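Local atomic coordinates of interferon-inducible protein AIM2 (Mus musculus, PDB entry 4JBM), a protein that senses double-stranded DNA in the cytosol through its HIN domain and triggers inflammasome assembly, leading to pyroptosis. Residues A[130-144]-A[171-183]. Sequence-based numbering, arbitrary orientation.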
loop_
_atom_site.group_PDB
_atom_site.type_symbol
_atom_site.label_atom_id
_atom_site.label_comp_id
_atom_site.label_asym_id
_atom_site.label_seq_id
_atom_site.Cartn_x
_atom_site.Cartn_y
_atom_site.Cartn_z
ATOM N N TYR A 130 0.081 -16.767 2.016
ATOM C CA TYR A 130 -0.085 -16.825 0.576
ATOM C C TYR A 130 1.275 -16.938 -0.084
ATOM O O TYR A 130 2.112 -16.047 0.036
ATOM C CB TYR A 130 -0.809 -15.575 0.078
ATOM C CG TYR A 130 -2.244 -15.449 0.563
ATOM C CD1 TYR A 130 -3.292 -16.018 -0.152
ATOM C CD2 TYR A 130 -2.553 -14.741 1.717
ATOM C CE1 TYR A 130 -4.606 -15.893 0.276
ATOM C CE2 TYR A 130 -3.860 -14.609 2.152
ATOM C CZ TYR A 130 -4.882 -15.187 1.430
ATOM O OH TYR A 130 -6.183 -15.060 1.862
ATOM N N GLY A 131 1.501 -18.048 -0.780
ATOM C CA GLY A 131 2.714 -18.179 -1.558
ATOM C C GLY A 131 2.500 -17.337 -2.798
ATOM O O GLY A 131 1.605 -17.609 -3.588
ATOM N N ILE A 132 3.300 -16.293 -2.956
ATOM C CA ILE A 132 3.199 -15.444 -4.122
ATOM C C ILE A 132 4.458 -15.591 -4.956
ATOM O O ILE A 132 5.513 -15.983 -4.431
ATOM C CB ILE A 132 2.985 -13.956 -3.763
ATOM C CG1 ILE A 132 4.209 -13.382 -3.049
ATOM C CG2 ILE A 132 1.736 -13.774 -2.929
ATOM C CD1 ILE A 132 4.169 -11.850 -2.880
ATOM N N HIS A 133 4.342 -15.285 -6.249
ATOM C CA HIS A 133 5.473 -15.474 -7.154
ATOM C C HIS A 133 5.515 -14.521 -8.343
ATOM O O HIS A 133 4.479 -14.057 -8.840
ATOM C CB HIS A 133 5.508 -16.921 -7.664
ATOM C CG HIS A 133 4.445 -17.235 -8.670
ATOM N ND1 HIS A 133 3.142 -17.496 -8.314
ATOM C CD2 HIS A 133 4.491 -17.319 -10.022
ATOM C CE1 HIS A 133 2.428 -17.734 -9.400
ATOM N NE2 HIS A 133 3.220 -17.628 -10.449
ATOM N N ASP A 134 6.738 -14.231 -8.776
ATOM C CA ASP A 134 6.992 -13.598 -10.062
ATOM C C ASP A 134 8.238 -14.254 -10.652
ATOM O O ASP A 134 8.665 -15.301 -10.165
ATOM C CB ASP A 134 7.099 -12.069 -9.937
ATOM C CG ASP A 134 8.255 -11.610 -9.043
ATOM O OD1 ASP A 134 9.259 -12.336 -8.915
ATOM O OD2 ASP A 134 8.149 -10.514 -8.451
ATOM N N LYS A 135 8.822 -13.662 -11.687
ATOM C CA LYS A 135 9.991 -14.268 -12.319
ATOM C C LYS A 135 11.288 -14.134 -11.510
ATOM O O LYS A 135 12.297 -14.743 -11.856
ATOM C CB LYS A 135 10.165 -13.728 -13.745
ATOM C CG LYS A 135 9.097 -14.228 -14.708
ATOM C CD LYS A 135 9.356 -13.813 -16.146
ATOM C CE LYS A 135 8.932 -14.918 -17.099
ATOM N NZ LYS A 135 7.589 -15.462 -16.752
ATOM N N THR A 136 11.250 -13.363 -10.426
ATOM C CA THR A 136 12.460 -13.058 -9.661
ATOM C C THR A 136 12.603 -13.905 -8.391
ATOM O O THR A 136 13.631 -13.844 -7.708
ATOM C CB THR A 136 12.501 -11.582 -9.229
ATOM O OG1 THR A 136 11.346 -11.277 -8.439
ATOM C CG2 THR A 136 12.584 -10.652 -10.453
ATOM N N GLY A 137 11.560 -14.656 -8.054
ATOM C CA GLY A 137 11.578 -15.478 -6.862
ATOM C C GLY A 137 10.199 -15.773 -6.311
ATOM O O GLY A 137 9.183 -15.468 -6.940
ATOM N N THR A 138 10.170 -16.404 -5.141
ATOM C CA THR A 138 8.926 -16.701 -4.445
ATOM C C THR A 138 8.955 -16.012 -3.093
ATOM O O THR A 138 10.028 -15.701 -2.562
ATOM C CB THR A 138 8.725 -18.209 -4.235
ATOM O OG1 THR A 138 9.828 -18.737 -3.485
ATOM C CG2 THR A 138 8.634 -18.921 -5.578
ATOM N N MET A 139 7.777 -15.780 -2.530
ATOM C CA MET A 139 7.697 -15.092 -1.252
ATOM C C MET A 139 6.398 -15.454 -0.564
ATOM O O MET A 139 5.542 -16.099 -1.156
ATOM C CB MET A 139 7.792 -13.578 -1.473
ATOM C CG MET A 139 8.254 -12.776 -0.271
ATOM S SD MET A 139 8.242 -11.015 -0.648
ATOM C CE MET A 139 8.945 -10.379 0.880
ATOM N N GLU A 140 6.269 -15.081 0.702
ATOM C CA GLU A 140 5.065 -15.406 1.448
ATOM C C GLU A 140 4.384 -14.140 1.964
ATOM O O GLU A 140 5.040 -13.168 2.335
ATOM C CB GLU A 140 5.394 -16.393 2.563
ATOM C CG GLU A 140 5.996 -17.690 2.034
ATOM C CD GLU A 140 6.078 -18.779 3.090
ATOM O OE1 GLU A 140 6.623 -18.511 4.181
ATOM O OE2 GLU A 140 5.601 -19.903 2.826
ATOM N N VAL A 141 3.059 -14.142 1.944
ATOM C CA VAL A 141 2.316 -12.975 2.371
ATOM C C VAL A 141 1.442 -13.401 3.506
ATOM O O VAL A 141 0.550 -14.229 3.335
ATOM C CB VAL A 141 1.450 -12.398 1.241
ATOM C CG1 VAL A 141 0.547 -11.293 1.777
ATOM C CG2 VAL A 141 2.332 -11.872 0.146
ATOM N N LEU A 142 1.722 -12.838 4.674
ATOM C CA LEU A 142 1.071 -13.249 5.902
ATOM C C LEU A 142 -0.099 -12.337 6.227
ATOM O O LEU A 142 0.088 -11.167 6.540
ATOM C CB LEU A 142 2.101 -13.236 7.033
ATOM C CG LEU A 142 1.717 -13.518 8.486
ATOM C CD1 LEU A 142 1.072 -14.882 8.620
ATOM C CD2 LEU A 142 2.978 -13.435 9.328
ATOM N N VAL A 143 -1.307 -12.876 6.152
ATOM C CA VAL A 143 -2.486 -12.099 6.492
ATOM C C VAL A 143 -3.028 -12.662 7.809
ATOM O O VAL A 143 -3.485 -13.802 7.864
ATOM C CB VAL A 143 -3.554 -12.180 5.390
ATOM C CG1 VAL A 143 -4.881 -11.610 5.879
ATOM C CG2 VAL A 143 -3.077 -11.459 4.132
ATOM N N LEU A 144 -2.911 -11.920 8.896
ATOM C CA LEU A 144 -3.437 -12.386 10.175
ATOM C C LEU A 144 -4.944 -12.289 10.306
ATOM O O LEU A 144 -5.564 -11.381 9.793
ATOM C CB LEU A 144 -2.736 -11.702 11.333
ATOM C CG LEU A 144 -1.250 -12.019 11.332
ATOM C CD1 LEU A 144 -0.527 -11.436 12.521
ATOM C CD2 LEU A 144 -1.004 -13.509 11.289
ATOM N N LYS A 171 13.095 -16.425 7.208
ATOM C CA LYS A 171 12.583 -15.860 5.964
ATOM C C LYS A 171 11.967 -14.467 6.077
ATOM O O LYS A 171 11.491 -14.056 7.138
ATOM C CB LYS A 171 11.614 -16.835 5.290
ATOM C CG LYS A 171 12.321 -18.088 4.793
ATOM C CD LYS A 171 13.656 -17.706 4.160
ATOM C CE LYS A 171 14.272 -18.841 3.369
ATOM N NZ LYS A 171 15.643 -18.479 2.914
ATOM N N ILE A 172 11.990 -13.755 4.956
ATOM C CA ILE A 172 11.428 -12.416 4.865
ATOM C C ILE A 172 10.121 -12.512 4.092
ATOM O O ILE A 172 10.088 -13.028 2.975
ATOM C CB ILE A 172 12.385 -11.443 4.156
ATOM C CG1 ILE A 172 13.838 -11.790 4.487
ATOM C CG2 ILE A 172 12.065 -10.008 4.532
ATOM C CD1 ILE A 172 14.852 -10.934 3.772
ATOM N N GLN A 173 9.042 -12.023 4.690
ATOM C CA GLN A 173 7.715 -12.178 4.120
ATOM C C GLN A 173 7.067 -10.816 3.978
ATOM O O GLN A 173 7.684 -9.794 4.259
ATOM C CB GLN A 173 6.839 -13.032 5.043
ATOM C CG GLN A 173 7.480 -14.322 5.544
ATOM C CD GLN A 173 6.576 -15.097 6.493
ATOM O OE1 GLN A 173 5.871 -14.514 7.317
ATOM N NE2 GLN A 173 6.574 -16.418 6.356
ATOM N N LEU A 174 5.811 -10.812 3.556
ATOM C CA LEU A 174 5.022 -9.593 3.555
ATOM C C LEU A 174 3.936 -9.814 4.585
ATOM O O LEU A 174 3.261 -10.843 4.584
ATOM C CB LEU A 174 4.437 -9.298 2.165
ATOM C CG LEU A 174 5.481 -9.043 1.082
ATOM C CD1 LEU A 174 4.834 -8.811 -0.276
ATOM C CD2 LEU A 174 6.329 -7.848 1.467
ATOM N N LYS A 175 3.775 -8.841 5.468
ATOM C CA LYS A 175 2.878 -8.980 6.601
ATOM C C LYS A 175 1.774 -7.946 6.532
ATOM O O LYS A 175 2.026 -6.787 6.236
ATOM C CB LYS A 175 3.674 -8.831 7.912
ATOM C CG LYS A 175 2.861 -8.981 9.198
ATOM C CD LYS A 175 3.760 -9.190 10.425
ATOM C CE LYS A 175 3.064 -8.762 11.716
ATOM N NZ LYS A 175 3.890 -9.028 12.934
ATOM N N SER A 176 0.545 -8.391 6.765
ATOM C CA SER A 176 -0.578 -7.493 6.964
ATOM C C SER A 176 -0.435 -6.799 8.310
ATOM O O SER A 176 0.009 -7.407 9.287
ATOM C CB SER A 176 -1.893 -8.262 6.956
ATOM O OG SER A 176 -1.907 -9.246 7.977
ATOM N N GLY A 177 -0.833 -5.536 8.367
ATOM C CA GLY A 177 -0.896 -4.833 9.632
ATOM C C GLY A 177 -2.349 -4.511 9.920
ATOM O O GLY A 177 -3.235 -4.887 9.145
ATOM N N PRO A 178 -2.600 -3.782 11.018
ATOM C CA PRO A 178 -3.944 -3.384 11.455
ATOM C C PRO A 178 -4.634 -2.487 10.432
ATOM O O PRO A 178 -5.849 -2.577 10.251
ATOM C CB PRO A 178 -3.677 -2.619 12.758
ATOM C CG PRO A 178 -2.244 -2.195 12.670
ATOM C CD PRO A 178 -1.564 -3.324 11.961
ATOM N N CYS A 179 -3.868 -1.629 9.768
ATOM C CA CYS A 179 -4.441 -0.717 8.790
ATOM C C CYS A 179 -4.086 -1.092 7.353
ATOM O O CYS A 179 -4.090 -0.240 6.464
ATOM C CB CYS A 179 -4.013 0.724 9.079
ATOM S SG CYS A 179 -4.874 1.507 10.462
ATOM N N SER A 180 -3.790 -2.369 7.124
ATOM C CA SER A 180 -3.581 -2.850 5.764
ATOM C C SER A 180 -4.929 -3.068 5.094
ATOM O O SER A 180 -5.937 -3.294 5.762
ATOM C CB SER A 180 -2.775 -4.154 5.750
ATOM O OG SER A 180 -1.547 -3.994 6.429
ATOM N N PHE A 181 -4.947 -2.986 3.773
ATOM C CA PHE A 181 -6.103 -3.390 2.995
ATOM C C PHE A 181 -5.688 -4.611 2.170
ATOM O O PHE A 181 -4.569 -4.670 1.655
ATOM C CB PHE A 181 -6.558 -2.251 2.086
ATOM C CG PHE A 181 -7.968 -2.393 1.604
ATOM C CD1 PHE A 181 -8.271 -3.229 0.543
ATOM C CD2 PHE A 181 -8.984 -1.676 2.201
ATOM C CE1 PHE A 181 -9.567 -3.354 0.089
ATOM C CE2 PHE A 181 -10.283 -1.798 1.761
ATOM C CZ PHE A 181 -10.576 -2.639 0.700
ATOM N N PHE A 182 -6.591 -5.572 2.023
ATOM C CA PHE A 182 -6.292 -6.787 1.282
ATOM C C PHE A 182 -7.488 -7.115 0.413
ATOM O O PHE A 182 -8.624 -7.033 0.874
ATOM C CB PHE A 182 -6.012 -7.936 2.254
ATOM C CG PHE A 182 -5.829 -9.277 1.595
ATOM C CD1 PHE A 182 -4.587 -9.660 1.128
ATOM C CD2 PHE A 182 -6.892 -10.162 1.471
ATOM C CE1 PHE A 182 -4.403 -10.891 0.535
ATOM C CE2 PHE A 182 -6.716 -11.399 0.874
ATOM C CZ PHE A 182 -5.468 -11.763 0.409
ATOM N N LYS A 183 -7.238 -7.481 -0.840
ATOM C CA LYS A 183 -8.328 -7.854 -1.740
ATOM C C LYS A 183 -7.953 -9.033 -2.628
ATOM O O LYS A 183 -6.836 -9.123 -3.113
ATOM C CB LYS A 183 -8.738 -6.667 -2.616
ATOM C CG LYS A 183 -9.991 -6.925 -3.447
ATOM C CD LYS A 183 -10.466 -5.682 -4.192
ATOM C CE LYS A 183 -11.913 -5.847 -4.641
ATOM N NZ LYS A 183 -12.652 -4.556 -4.636
HETATM O O HOH W 1 8.939 -15.613 2.240
#
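V141 and L174 sit side by side where strands 137-144 and 171-175 run parallel, their short axes 39° apart, joined by backbone bonds from L174 N to E140 O, from L142 N to L174 O and from S176 N to L142 O. S176 adds its side chain to this ladder: OG donates to L142 O at 3.1 Å, in the carbonyl plane on a lone pair, and accepts from L144 N at 3.0 Å. Its chi1 of 59° folds the hydroxyl back between backbone N and carbonyl carbon, and serine suits the place because its short hydroxyl can both give and accept a bond next to the backbone. L142 O is thus gripped twice, by N and OG of S176.

Apolar side chains gather on the face of V141 and L174. L174 CB lies 3.9 Å from V141 CG2, while its CD2 meets M139 CE at 3.7 Å; the slender, extended methionine crosses the leucine at about a right angle. I132 CD1 reaches L174 CD1 from the neighbouring strand. Further along, V143 CG2 sits over one face of the F182 ring, 4.2 Å from its centroid, a CH-pi contact, and Y130 CZ approaches F182 CZ obliquely at 3.6 Å. On the other face, the amide of buried Q173 gives a weak bond from NE2 to OE1 of E140, which is partly exposed, the amide and carboxylate planes 65° apart.

At the hairpin tip, K135 packs on a DNA phosphate. With F182 also touching I158 of strand 157-160, the curled sheet wraps around an apolar interior, as in the OB-fold barrels of HIN domains.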